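DNA/pantothenate metabolism flavoprotein (Streptomyces sparsogenes DSM 40356, PDB 7CFU) binds flavin mononucleotide and, as an FMN-dependent cysteine decarboxylase called SpaF, probably catalyses the oxidative decarboxylation of a peptide's C-terminal cysteine. Local coordinates at residues 53-62 / 70-81; 21-31 / 97-108. One frame throughout, in Å; residues are numbered along the deposited sequence.

Contact 1. Residues 53-62 / 70-81; sequences IRTVMTAQAR and IEAVTGHAPVTD. With FMN (flavin mononucleotide), chain Y.
I70 opens the contact from helix 67-74: its CD1 and the methyl end of M57 reach toward each other tip to tip, CE lying 3.6 Å from CD1. The M57 chain bends at chi3 (80°), laying both SD and CE beside I70 CD1. One turn on, the T74 hydroxyl is bonded to the carbonyl O of I70, which thus accepts from both OG1 and N of T74. The same hydroxyl receives a proton from a water that also binds T55 OG1, so helix and strand are bridged. After G75, whose positive phi ends the helix, H76 turns back over the strand and its ND1 donates to I53 O at 3.2 Å. That bond is bent (136°): the carbonyl O sits tilted from the imidazole plane, and ND1 comes from above the carbonyl plane rather than along a lone pair. The R54 guanidinium turns one face to H76 NE2, the two planes 45° apart. A second water donates to both A77 O and T55 O. P78 lies alongside T55 and M57, its CB 3.2 Å from T55 OG1 and 3.8 Å from M57 CG. At V79 the backbones pair directly: its N donates to T55 O and its O accepts from M57 N, both at 3.0 Å. T80 sets its methyl over the centre of the R62 guanidinium, while its OG1 bonds weakly to M57 O. D81 OD2 receives R62 NH1 in a 2.8 Å salt bridge, in the guanidinium plane but above that of the carboxylate. The segment after helix 67-74 thus returns along strand 52-57, outermost in this chain's parallel alpha/beta sheet of flavodoxin-like strand order, pairing by a single bridge at V56 and V79; beyond, T58, N-cap of helix 59-65, bonds to the FMN phosphate.

Contact 2. Residues 21-31 / 97-108; sequences QVRLLWGVCGS and AWADVLVILPAT. With FMN (flavin mononucleotide), chain Y.
R23 NE forms a salt bridge with D100 OD2 (3.2 Å) from above the carboxylate plane, and the same oxygen also accepts the backbone N of R23 (2.7 Å) on its anti side. A bend at chi3 (-58°) folds the guanidinium back to this site. The W98 ring carries R23 on one face: CB stands 3.6 Å from the centroid of the six-membered ring in a CH-pi contact, and CZ makes a cation-pi contact with the five-membered ring. Backbone bonds join strands 23-28 and 101-107 in parallel register, from V101 N to R23 O through to C29 N and P106 O. Apolar packing follows both faces, with L24 CD1 against V101 and V103 on one, L25 against A99 and L102 on the other. W26 lies on the face of L24; its NE1 donates to L105 O at 2.8 Å, in the indole plane and on a carbonyl lone pair, which fixes the ring's rotation. At the strand ends, G30 N and T108 OG1 donate to FMN O2P and O3P, and S31 OG to flavin O4. Charge is thus paired at one end, while neutral donors at the other probably help stabilise the phosphate's negative charge.

Overall arrangement
Contact 1 and contact 2, with centres about 10 Å apart, share one parallel sheet in which strand 23-28 runs between 52-57 and 101-107. Their backbones join directly, V56 O lying 2.8 Å from V28 N and R54 O 2.9 Å from W26 N, both probable hydrogen bonds. W98 also makes a cation-pi contact with R54, linking the two contacts at the end of the sheet away from FMN. At the C-terminal edge both contacts supply one FMN site: T58 and Q60 from residues 53-62 join G30, S31 and T108. A120 of a neighbouring subunit bonds to the same FMN. The D81 side chain, for its part, lies about 10 Å from another bound FMN.

Contact 1. Residues 53-62 / 70-81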
loop_
_atom_site.group_PDB
_atom_site.type_symbol
_atom_site.label_atom_id
_atom_site.label_comp_id
_atom_site.label_asym_id
_atom_site.label_seq_id
_atom_site.Cartn_x
_atom_site.Cartn_y
_atom_site.Cartn_z
ATOM N N ILE A 53 -15.636 24.530 22.875
ATOM C CA ILE A 53 -15.537 24.800 21.445
ATOM C C ILE A 53 -15.157 23.502 20.744
ATOM O O ILE A 53 -14.133 22.900 21.077
ATOM C CB ILE A 53 -14.505 25.898 21.141
ATOM C CG1 ILE A 53 -14.864 27.197 21.861
ATOM C CG2 ILE A 53 -14.377 26.119 19.634
ATOM C CD1 ILE A 53 -13.811 28.262 21.720
ATOM N N ARG A 54 -15.988 23.060 19.792
ATOM C CA ARG A 54 -15.694 21.902 18.949
ATOM C C ARG A 54 -15.636 22.327 17.483
ATOM O O ARG A 54 -16.474 23.113 17.026
ATOM C CB ARG A 54 -16.746 20.802 19.119
ATOM C CG ARG A 54 -16.813 20.206 20.516
ATOM C CD ARG A 54 -17.832 19.076 20.596
ATOM N NE ARG A 54 -17.828 18.455 21.917
ATOM C CZ ARG A 54 -16.997 17.488 22.299
ATOM N NH1 ARG A 54 -16.085 17.015 21.457
ATOM N NH2 ARG A 54 -17.077 16.992 23.530
ATOM N N THR A 55 -14.651 21.810 16.747
ATOM C CA THR A 55 -14.406 22.197 15.363
ATOM C C THR A 55 -14.708 21.067 14.382
ATOM O O THR A 55 -14.560 19.882 14.694
ATOM C CB THR A 55 -12.962 22.650 15.159
ATOM O OG1 THR A 55 -12.075 21.605 15.568
ATOM C CG2 THR A 55 -12.674 23.917 15.956
ATOM N N VAL A 56 -15.168 21.464 13.196
ATOM C CA VAL A 56 -15.359 20.592 12.044
ATOM C C VAL A 56 -14.597 21.203 10.876
ATOM O O VAL A 56 -14.774 22.390 10.574
ATOM C CB VAL A 56 -16.850 20.421 11.684
ATOM C CG1 VAL A 56 -17.024 19.480 10.495
ATOM C CG2 VAL A 56 -17.631 19.916 12.864
ATOM N N MET A 57 -13.727 20.415 10.244
ATOM C CA MET A 57 -12.962 20.855 9.085
ATOM C C MET A 57 -13.447 20.139 7.830
ATOM O O MET A 57 -13.739 18.940 7.862
ATOM C CB MET A 57 -11.465 20.588 9.258
ATOM C CG MET A 57 -10.844 21.240 10.484
ATOM S SD MET A 57 -9.071 20.968 10.493
ATOM C CE MET A 57 -8.516 22.226 9.352
ATOM N N THR A 58 -13.560 20.883 6.734
ATOM C CA THR A 58 -13.732 20.233 5.451
ATOM C C THR A 58 -12.460 19.467 5.097
ATOM O O THR A 58 -11.389 19.697 5.671
ATOM C CB THR A 58 -14.054 21.261 4.358
ATOM O OG1 THR A 58 -12.897 22.072 4.086
ATOM C CG2 THR A 58 -15.175 22.145 4.817
ATOM N N ALA A 59 -12.588 18.533 4.148
ATOM C CA ALA A 59 -11.412 17.796 3.692
ATOM C C ALA A 59 -10.356 18.749 3.152
ATOM O O ALA A 59 -9.153 18.517 3.318
ATOM C CB ALA A 59 -11.801 16.763 2.631
ATOM N N GLN A 60 -10.791 19.825 2.480
ATOM C CA GLN A 60 -9.837 20.785 1.937
ATOM C C GLN A 60 -9.144 21.579 3.040
ATOM O O GLN A 60 -7.927 21.793 2.985
ATOM C CB GLN A 60 -10.544 21.728 0.949
ATOM C CG GLN A 60 -9.659 22.833 0.415
ATOM C CD GLN A 60 -8.735 22.366 -0.701
ATOM O OE1 GLN A 60 -8.337 21.200 -0.748
ATOM N NE2 GLN A 60 -8.407 23.275 -1.618
ATOM N N ALA A 61 -9.895 22.024 4.049
ATOM C CA ALA A 61 -9.264 22.708 5.177
ATOM C C ALA A 61 -8.220 21.813 5.835
ATOM O O ALA A 61 -7.099 22.251 6.131
ATOM C CB ALA A 61 -10.320 23.134 6.197
ATOM N N ARG A 62 -8.566 20.543 6.049
ATOM C CA ARG A 62 -7.618 19.617 6.653
ATOM C C ARG A 62 -6.369 19.455 5.794
ATOM O O ARG A 62 -5.244 19.475 6.314
ATOM C CB ARG A 62 -8.286 18.262 6.892
ATOM C CG ARG A 62 -7.385 17.257 7.619
ATOM C CD ARG A 62 -8.075 15.923 7.793
ATOM N NE ARG A 62 -8.507 15.391 6.505
ATOM C CZ ARG A 62 -9.210 14.271 6.343
ATOM N NH1 ARG A 62 -9.563 13.542 7.394
ATOM N NH2 ARG A 62 -9.553 13.880 5.120
ATOM N N ILE A 70 -4.669 22.204 15.071
ATOM C CA ILE A 70 -5.967 22.687 15.535
ATOM C C ILE A 70 -6.369 21.935 16.793
ATOM O O ILE A 70 -6.839 22.532 17.768
ATOM C CB ILE A 70 -7.040 22.552 14.436
ATOM C CG1 ILE A 70 -6.838 23.602 13.345
ATOM C CG2 ILE A 70 -8.442 22.647 15.042
ATOM C CD1 ILE A 70 -8.088 23.846 12.521
ATOM N N GLU A 71 -6.157 20.614 16.802
ATOM C CA GLU A 71 -6.489 19.808 17.973
ATOM C C GLU A 71 -5.719 20.256 19.204
ATOM O O GLU A 71 -6.295 20.391 20.291
ATOM C CB GLU A 71 -6.196 18.333 17.704
ATOM C CG GLU A 71 -6.227 17.482 18.972
ATOM C CD GLU A 71 -6.149 15.993 18.692
ATOM O OE1 GLU A 71 -5.748 15.622 17.571
ATOM O OE2 GLU A 71 -6.479 15.194 19.597
ATOM N N ALA A 72 -4.417 20.499 19.050
ATOM C CA ALA A 72 -3.585 20.817 20.203
ATOM C C ALA A 72 -3.941 22.168 20.799
ATOM O O ALA A 72 -3.813 22.360 22.013
ATOM C CB ALA A 72 -2.107 20.777 19.813
ATOM N N VAL A 73 -4.402 23.107 19.971
ATOM C CA VAL A 73 -4.648 24.462 20.446
ATOM C C VAL A 73 -6.094 24.693 20.862
ATOM O O VAL A 73 -6.365 25.626 21.630
ATOM C CB VAL A 73 -4.239 25.482 19.367
ATOM C CG1 VAL A 73 -2.839 25.173 18.861
ATOM C CG2 VAL A 73 -5.224 25.472 18.213
ATOM N N THR A 74 -7.025 23.853 20.415
ATOM C CA THR A 74 -8.424 24.006 20.780
ATOM C C THR A 74 -8.896 23.018 21.842
ATOM O O THR A 74 -9.968 23.229 22.421
ATOM C CB THR A 74 -9.312 23.880 19.536
ATOM O OG1 THR A 74 -9.211 22.553 19.011
ATOM C CG2 THR A 74 -8.891 24.892 18.472
ATOM N N GLY A 75 -8.142 21.952 22.110
ATOM C CA GLY A 75 -8.548 20.980 23.105
ATOM C C GLY A 75 -9.430 19.862 22.595
ATOM O O GLY A 75 -9.827 18.994 23.384
ATOM N N HIS A 76 -9.766 19.863 21.311
ATOM C CA HIS A 76 -10.537 18.788 20.709
ATOM C C HIS A 76 -9.965 18.483 19.336
ATOM O O HIS A 76 -9.566 19.392 18.601
ATOM C CB HIS A 76 -12.031 19.142 20.578
ATOM C CG HIS A 76 -12.787 19.082 21.869
ATOM N ND1 HIS A 76 -13.159 20.210 22.569
ATOM C CD2 HIS A 76 -13.241 18.026 22.589
ATOM C CE1 HIS A 76 -13.807 19.853 23.664
ATOM N NE2 HIS A 76 -13.869 18.534 23.701
ATOM N N ALA A 77 -9.898 17.206 19.010
ATOM C CA ALA A 77 -9.595 16.832 17.646
ATOM C C ALA A 77 -10.726 17.345 16.767
ATOM O O ALA A 77 -11.900 17.169 17.116
ATOM C CB ALA A 77 -9.453 15.317 17.511
ATOM N N PRO A 78 -10.432 18.032 15.671
ATOM C CA PRO A 78 -11.509 18.412 14.751
ATOM C C PRO A 78 -12.126 17.180 14.107
ATOM O O PRO A 78 -11.464 16.165 13.884
ATOM C CB PRO A 78 -10.806 19.298 13.715
ATOM C CG PRO A 78 -9.369 18.886 13.774
ATOM C CD PRO A 78 -9.111 18.492 15.208
ATOM N N VAL A 79 -13.415 17.265 13.831
ATOM C CA VAL A 79 -14.120 16.223 13.097
ATOM C C VAL A 79 -14.035 16.531 11.607
ATOM O O VAL A 79 -14.373 17.640 11.177
ATOM C CB VAL A 79 -15.584 16.134 13.558
ATOM C CG1 VAL A 79 -16.374 15.184 12.669
ATOM C CG2 VAL A 79 -15.647 15.712 15.026
ATOM N N THR A 80 -13.589 15.556 10.811
ATOM C CA THR A 80 -13.634 15.720 9.359
ATOM C C THR A 80 -14.373 14.574 8.686
ATOM O O THR A 80 -15.200 14.796 7.800
ATOM C CB THR A 80 -12.228 15.839 8.760
ATOM O OG1 THR A 80 -11.563 16.968 9.325
ATOM C CG2 THR A 80 -12.315 16.026 7.247
ATOM N N ASP A 81 -14.058 13.345 9.061
ATOM C CA ASP A 81 -14.717 12.182 8.494
ATOM C C ASP A 81 -15.773 11.651 9.454
ATOM O O ASP A 81 -15.700 11.857 10.668
ATOM C CB ASP A 81 -13.694 11.102 8.152
ATOM C CG ASP A 81 -12.794 11.511 7.002
ATOM O OD1 ASP A 81 -13.328 11.802 5.913
ATOM O OD2 ASP A 81 -11.566 11.587 7.197
HETATM N N1 FMN Y . -11.763 29.372 -1.964
HETATM C C2 FMN Y . -12.502 30.418 -1.466
HETATM O O2 FMN Y . -13.687 30.495 -1.754
HETATM N N3 FMN Y . -11.924 31.356 -0.637
HETATM C C4 FMN Y . -10.585 31.258 -0.319
HETATM O O4 FMN Y . -10.069 32.103 0.411
HETATM C C4A FMN Y . -9.831 30.211 -0.833
HETATM N N5 FMN Y . -8.495 30.092 -0.519
HETATM C C5A FMN Y . -7.759 29.036 -1.014
HETATM C C6 FMN Y . -6.416 28.935 -0.690
HETATM C C7 FMN Y . -5.667 27.877 -1.185
HETATM C C7M FMN Y . -4.207 27.765 -0.827
HETATM C C8 FMN Y . -6.257 26.930 -2.014
HETATM C C8M FMN Y . -5.419 25.793 -2.550
HETATM C C9 FMN Y . -7.606 27.033 -2.347
HETATM C C9A FMN Y . -8.356 28.091 -1.845
HETATM N N10 FMN Y . -9.699 28.224 -2.167
HETATM C C10 FMN Y . -10.431 29.266 -1.652
HETATM C "C1'" FMN Y . -10.376 27.222 -3.044
HETATM C "C2'" FMN Y . -11.090 26.218 -2.155
HETATM O "O2'" FMN Y . -10.162 25.609 -1.269
HETATM C "C3'" FMN Y . -11.829 25.208 -3.030
HETATM O "O3'" FMN Y . -12.922 25.846 -3.657
HETATM C "C4'" FMN Y . -12.286 23.963 -2.253
HETATM O "O4'" FMN Y . -12.925 23.060 -3.139
HETATM C "C5'" FMN Y . -13.242 24.329 -1.132
HETATM O "O5'" FMN Y . -13.452 23.194 -0.314
HETATM P P FMN Y . -14.389 23.279 0.985
HETATM O O1P FMN Y . -15.100 21.957 1.157
HETATM O O2P FMN Y . -13.519 23.656 2.135
HETATM O O3P FMN Y . -15.462 24.341 0.837
HETATM O O HOH W 1 -11.364 21.809 18.068
HETATM O O HOH W 2 -14.268 18.512 17.263
#

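Contact 2. Residues 21-31 / 97-108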
loop_
_atom_site.group_PDB
_atom_site.type_symbol
_atom_site.label_atom_id
_atom_site.label_comp_id
_atom_site.label_asym_id
_atom_site.label_seq_id
_atom_site.Cartn_x
_atom_site.Cartn_y
_atom_site.Cartn_z
ATOM N N GLN A 21 -21.013 28.858 29.289
ATOM C CA GLN A 21 -21.701 27.595 29.061
ATOM C C GLN A 21 -22.274 27.479 27.652
ATOM O O GLN A 21 -22.903 26.466 27.336
ATOM C CB GLN A 21 -22.820 27.401 30.092
ATOM C CG GLN A 21 -22.349 27.326 31.543
ATOM C CD GLN A 21 -22.147 28.694 32.177
ATOM O OE1 GLN A 21 -22.325 29.728 31.527
ATOM N NE2 GLN A 21 -21.778 28.703 33.455
ATOM N N VAL A 22 -22.078 28.487 26.801
ATOM C CA VAL A 22 -22.546 28.395 25.424
ATOM C C VAL A 22 -21.643 27.437 24.660
ATOM O O VAL A 22 -20.411 27.576 24.667
ATOM C CB VAL A 22 -22.577 29.783 24.766
ATOM C CG1 VAL A 22 -22.982 29.673 23.299
ATOM C CG2 VAL A 22 -23.529 30.706 25.507
ATOM N N ARG A 23 -22.248 26.447 24.010
ATOM C CA ARG A 23 -21.500 25.447 23.255
ATOM C C ARG A 23 -21.334 25.949 21.823
ATOM O O ARG A 23 -22.312 26.057 21.071
ATOM C CB ARG A 23 -22.207 24.099 23.310
ATOM C CG ARG A 23 -22.259 23.541 24.725
ATOM C CD ARG A 23 -23.106 22.296 24.860
ATOM N NE ARG A 23 -24.490 22.487 24.447
ATOM C CZ ARG A 23 -25.421 21.537 24.511
ATOM N NH1 ARG A 23 -25.111 20.333 24.984
ATOM N NH2 ARG A 23 -26.664 21.789 24.104
ATOM N N LEU A 24 -20.100 26.277 21.451
ATOM C CA LEU A 24 -19.811 26.854 20.145
ATOM C C LEU A 24 -19.273 25.774 19.213
ATOM O O LEU A 24 -18.211 25.198 19.471
ATOM C CB LEU A 24 -18.812 28.005 20.278
ATOM C CG LEU A 24 -18.247 28.611 19.000
ATOM C CD1 LEU A 24 -19.367 29.211 18.172
ATOM C CD2 LEU A 24 -17.235 29.677 19.355
ATOM N N LEU A 25 -20.008 25.499 18.136
ATOM C CA LEU A 25 -19.545 24.624 17.067
ATOM C C LEU A 25 -18.987 25.483 15.939
ATOM O O LEU A 25 -19.663 26.394 15.452
ATOM C CB LEU A 25 -20.674 23.728 16.557
ATOM C CG LEU A 25 -20.282 22.655 15.537
ATOM C CD1 LEU A 25 -19.246 21.702 16.100
ATOM C CD2 LEU A 25 -21.514 21.900 15.081
ATOM N N TRP A 26 -17.768 25.174 15.510
ATOM C CA TRP A 26 -16.981 26.040 14.636
ATOM C C TRP A 26 -16.529 25.260 13.402
ATOM O O TRP A 26 -15.671 24.378 13.504
ATOM C CB TRP A 26 -15.793 26.594 15.417
ATOM C CG TRP A 26 -14.871 27.496 14.689
ATOM C CD1 TRP A 26 -14.979 27.938 13.403
ATOM C CD2 TRP A 26 -13.662 28.057 15.209
ATOM N NE1 TRP A 26 -13.904 28.740 13.089
ATOM C CE2 TRP A 26 -13.087 28.836 14.184
ATOM C CE3 TRP A 26 -13.017 27.987 16.445
ATOM C CZ2 TRP A 26 -11.900 29.536 14.358
ATOM C CZ3 TRP A 26 -11.839 28.682 16.616
ATOM C CH2 TRP A 26 -11.293 29.447 15.578
ATOM N N GLY A 27 -17.089 25.590 12.239
ATOM C CA GLY A 27 -16.686 24.950 10.987
ATOM C C GLY A 27 -15.604 25.730 10.254
ATOM O O GLY A 27 -15.668 26.953 10.149
ATOM N N VAL A 28 -14.635 24.998 9.693
ATOM C CA VAL A 28 -13.480 25.596 9.024
ATOM C C VAL A 28 -13.416 25.063 7.598
ATOM O O VAL A 28 -13.349 23.847 7.383
ATOM C CB VAL A 28 -12.156 25.308 9.759
ATOM C CG1 VAL A 28 -10.998 25.964 9.027
ATOM C CG2 VAL A 28 -12.198 25.793 11.201
ATOM N N CYS A 29 -13.428 25.969 6.624
ATOM C CA CYS A 29 -13.345 25.586 5.221
ATOM C C CYS A 29 -11.952 25.891 4.676
ATOM O O CYS A 29 -11.147 26.582 5.303
ATOM C CB CYS A 29 -14.417 26.311 4.404
ATOM S SG CYS A 29 -16.099 26.047 4.998
ATOM N N GLY A 30 -11.676 25.361 3.484
ATOM C CA GLY A 30 -10.367 25.485 2.874
ATOM C C GLY A 30 -10.120 26.840 2.233
ATOM O O GLY A 30 -10.095 26.959 1.000
ATOM N N SER A 31 -9.954 27.873 3.062
ATOM C CA SER A 31 -9.688 29.231 2.614
ATOM C C SER A 31 -8.322 29.684 3.122
ATOM O O SER A 31 -7.843 29.196 4.151
ATOM C CB SER A 31 -10.777 30.193 3.117
ATOM O OG SER A 31 -10.322 31.540 3.142
ATOM N N ALA A 97 -27.015 18.713 17.313
ATOM C CA ALA A 97 -27.754 18.848 18.562
ATOM C C ALA A 97 -26.913 19.504 19.653
ATOM O O ALA A 97 -27.459 20.166 20.542
ATOM C CB ALA A 97 -28.255 17.480 19.027
ATOM N N TRP A 98 -25.595 19.308 19.625
ATOM C CA TRP A 98 -24.744 19.855 20.676
ATOM C C TRP A 98 -24.589 21.370 20.571
ATOM O O TRP A 98 -24.453 22.050 21.595
ATOM C CB TRP A 98 -23.386 19.164 20.627
ATOM C CG TRP A 98 -22.367 19.691 21.586
ATOM C CD1 TRP A 98 -22.147 19.260 22.863
ATOM C CD2 TRP A 98 -21.395 20.721 21.339
ATOM N NE1 TRP A 98 -21.113 19.963 23.428
ATOM C CE2 TRP A 98 -20.632 20.865 22.516
ATOM C CE3 TRP A 98 -21.102 21.534 20.245
ATOM C CZ2 TRP A 98 -19.591 21.789 22.625
ATOM C CZ3 TRP A 98 -20.066 22.455 20.356
ATOM C CH2 TRP A 98 -19.330 22.577 21.535
ATOM N N ALA A 99 -24.632 21.920 19.359
ATOM C CA ALA A 99 -24.236 23.306 19.146
ATOM C C ALA A 99 -25.278 24.264 19.710
ATOM O O ALA A 99 -26.481 24.089 19.494
ATOM C CB ALA A 99 -24.029 23.570 17.654
ATOM N N ASP A 100 -24.817 25.253 20.478
ATOM C CA ASP A 100 -25.663 26.383 20.848
ATOM C C ASP A 100 -25.488 27.541 19.882
ATOM O O ASP A 100 -26.429 28.310 19.666
ATOM C CB ASP A 100 -25.355 26.851 22.278
ATOM C CG ASP A 100 -25.628 25.779 23.319
ATOM O OD1 ASP A 100 -26.656 25.063 23.213
ATOM O OD2 ASP A 100 -24.797 25.647 24.243
ATOM N N VAL A 101 -24.286 27.680 19.326
ATOM C CA VAL A 101 -23.977 28.616 18.253
ATOM C C VAL A 101 -23.172 27.859 17.204
ATOM O O VAL A 101 -22.357 26.994 17.544
ATOM C CB VAL A 101 -23.182 29.840 18.770
ATOM C CG1 VAL A 101 -22.686 30.702 17.610
ATOM C CG2 VAL A 101 -24.020 30.668 19.723
ATOM N N LEU A 102 -23.425 28.154 15.929
ATOM C CA LEU A 102 -22.665 27.595 14.816
ATOM C C LEU A 102 -21.957 28.734 14.097
ATOM O O LEU A 102 -22.606 29.682 13.637
ATOM C CB LEU A 102 -23.574 26.827 13.848
ATOM C CG LEU A 102 -22.946 26.321 12.537
ATOM C CD1 LEU A 102 -21.769 25.389 12.790
ATOM C CD2 LEU A 102 -23.988 25.639 11.642
ATOM N N VAL A 103 -20.637 28.640 13.993
ATOM C CA VAL A 103 -19.834 29.629 13.285
ATOM C C VAL A 103 -19.062 28.920 12.182
ATOM O O VAL A 103 -18.333 27.957 12.447
ATOM C CB VAL A 103 -18.868 30.360 14.234
ATOM C CG1 VAL A 103 -17.891 31.213 13.433
ATOM C CG2 VAL A 103 -19.642 31.205 15.243
ATOM N N ILE A 104 -19.202 29.413 10.957
ATOM C CA ILE A 104 -18.425 28.947 9.819
ATOM C C ILE A 104 -17.400 30.031 9.514
ATOM O O ILE A 104 -17.749 31.101 8.997
ATOM C CB ILE A 104 -19.318 28.660 8.607
ATOM C CG1 ILE A 104 -20.569 27.895 9.031
ATOM C CG2 ILE A 104 -18.551 27.884 7.550
ATOM C CD1 ILE A 104 -20.275 26.533 9.589
ATOM N N LEU A 105 -16.133 29.764 9.838
ATOM C CA LEU A 105 -15.110 30.798 9.732
ATOM C C LEU A 105 -13.737 30.158 9.564
ATOM O O LEU A 105 -13.248 29.499 10.489
ATOM C CB LEU A 105 -15.131 31.692 10.983
ATOM C CG LEU A 105 -14.263 32.956 11.059
ATOM C CD1 LEU A 105 -14.833 33.895 12.117
ATOM C CD2 LEU A 105 -12.781 32.672 11.341
ATOM N N PRO A 106 -13.067 30.347 8.424
ATOM C CA PRO A 106 -13.595 31.016 7.235
ATOM C C PRO A 106 -14.504 30.091 6.446
ATOM O O PRO A 106 -14.342 28.871 6.493
ATOM C CB PRO A 106 -12.340 31.332 6.427
ATOM C CG PRO A 106 -11.418 30.184 6.767
ATOM C CD PRO A 106 -11.675 29.898 8.233
ATOM N N ALA A 107 -15.459 30.664 5.735
ATOM C CA ALA A 107 -16.273 29.913 4.797
ATOM C C ALA A 107 -15.745 30.156 3.392
ATOM O O ALA A 107 -15.287 31.256 3.074
ATOM C CB ALA A 107 -17.744 30.315 4.891
ATOM N N THR A 108 -15.782 29.123 2.564
ATOM C CA THR A 108 -15.433 29.282 1.163
ATOM C C THR A 108 -16.665 29.685 0.369
ATOM O O THR A 108 -17.800 29.540 0.830
ATOM C CB THR A 108 -14.883 27.981 0.600
ATOM O OG1 THR A 108 -15.778 26.929 0.974
ATOM C CG2 THR A 108 -13.475 27.707 1.151
HETATM N N1 FMN Y . -11.763 29.372 -1.964
HETATM C C2 FMN Y . -12.502 30.418 -1.466
HETATM O O2 FMN Y . -13.687 30.495 -1.754
HETATM N N3 FMN Y . -11.924 31.356 -0.637
HETATM C C4 FMN Y . -10.585 31.258 -0.319
HETATM O O4 FMN Y . -10.069 32.103 0.411
HETATM C C4A FMN Y . -9.831 30.211 -0.833
HETATM N N5 FMN Y . -8.495 30.092 -0.519
HETATM C C5A FMN Y . -7.759 29.036 -1.014
HETATM C C6 FMN Y . -6.416 28.935 -0.690
HETATM C C7 FMN Y . -5.667 27.877 -1.185
HETATM C C7M FMN Y . -4.207 27.765 -0.827
HETATM C C8 FMN Y . -6.257 26.930 -2.014
HETATM C C8M FMN Y . -5.419 25.793 -2.550
HETATM C C9 FMN Y . -7.606 27.033 -2.347
HETATM C C9A FMN Y . -8.356 28.091 -1.845
HETATM N N10 FMN Y . -9.699 28.224 -2.167
HETATM C C10 FMN Y . -10.431 29.266 -1.652
HETATM C "C1'" FMN Y . -10.376 27.222 -3.044
HETATM C "C2'" FMN Y . -11.090 26.218 -2.155
HETATM O "O2'" FMN Y . -10.162 25.609 -1.269
HETATM C "C3'" FMN Y . -11.829 25.208 -3.030
HETATM O "O3'" FMN Y . -12.922 25.846 -3.657
HETATM C "C4'" FMN Y . -12.286 23.963 -2.253
HETATM O "O4'" FMN Y . -12.925 23.060 -3.139
HETATM C "C5'" FMN Y . -13.242 24.329 -1.132
HETATM O "O5'" FMN Y . -13.452 23.194 -0.314
HETATM P P FMN Y . -14.389 23.279 0.985
HETATM O O1P FMN Y . -15.100 21.957 1.157
HETATM O O2P FMN Y . -13.519 23.656 2.135
HETATM O O3P FMN Y . -15.462 24.341 0.837
#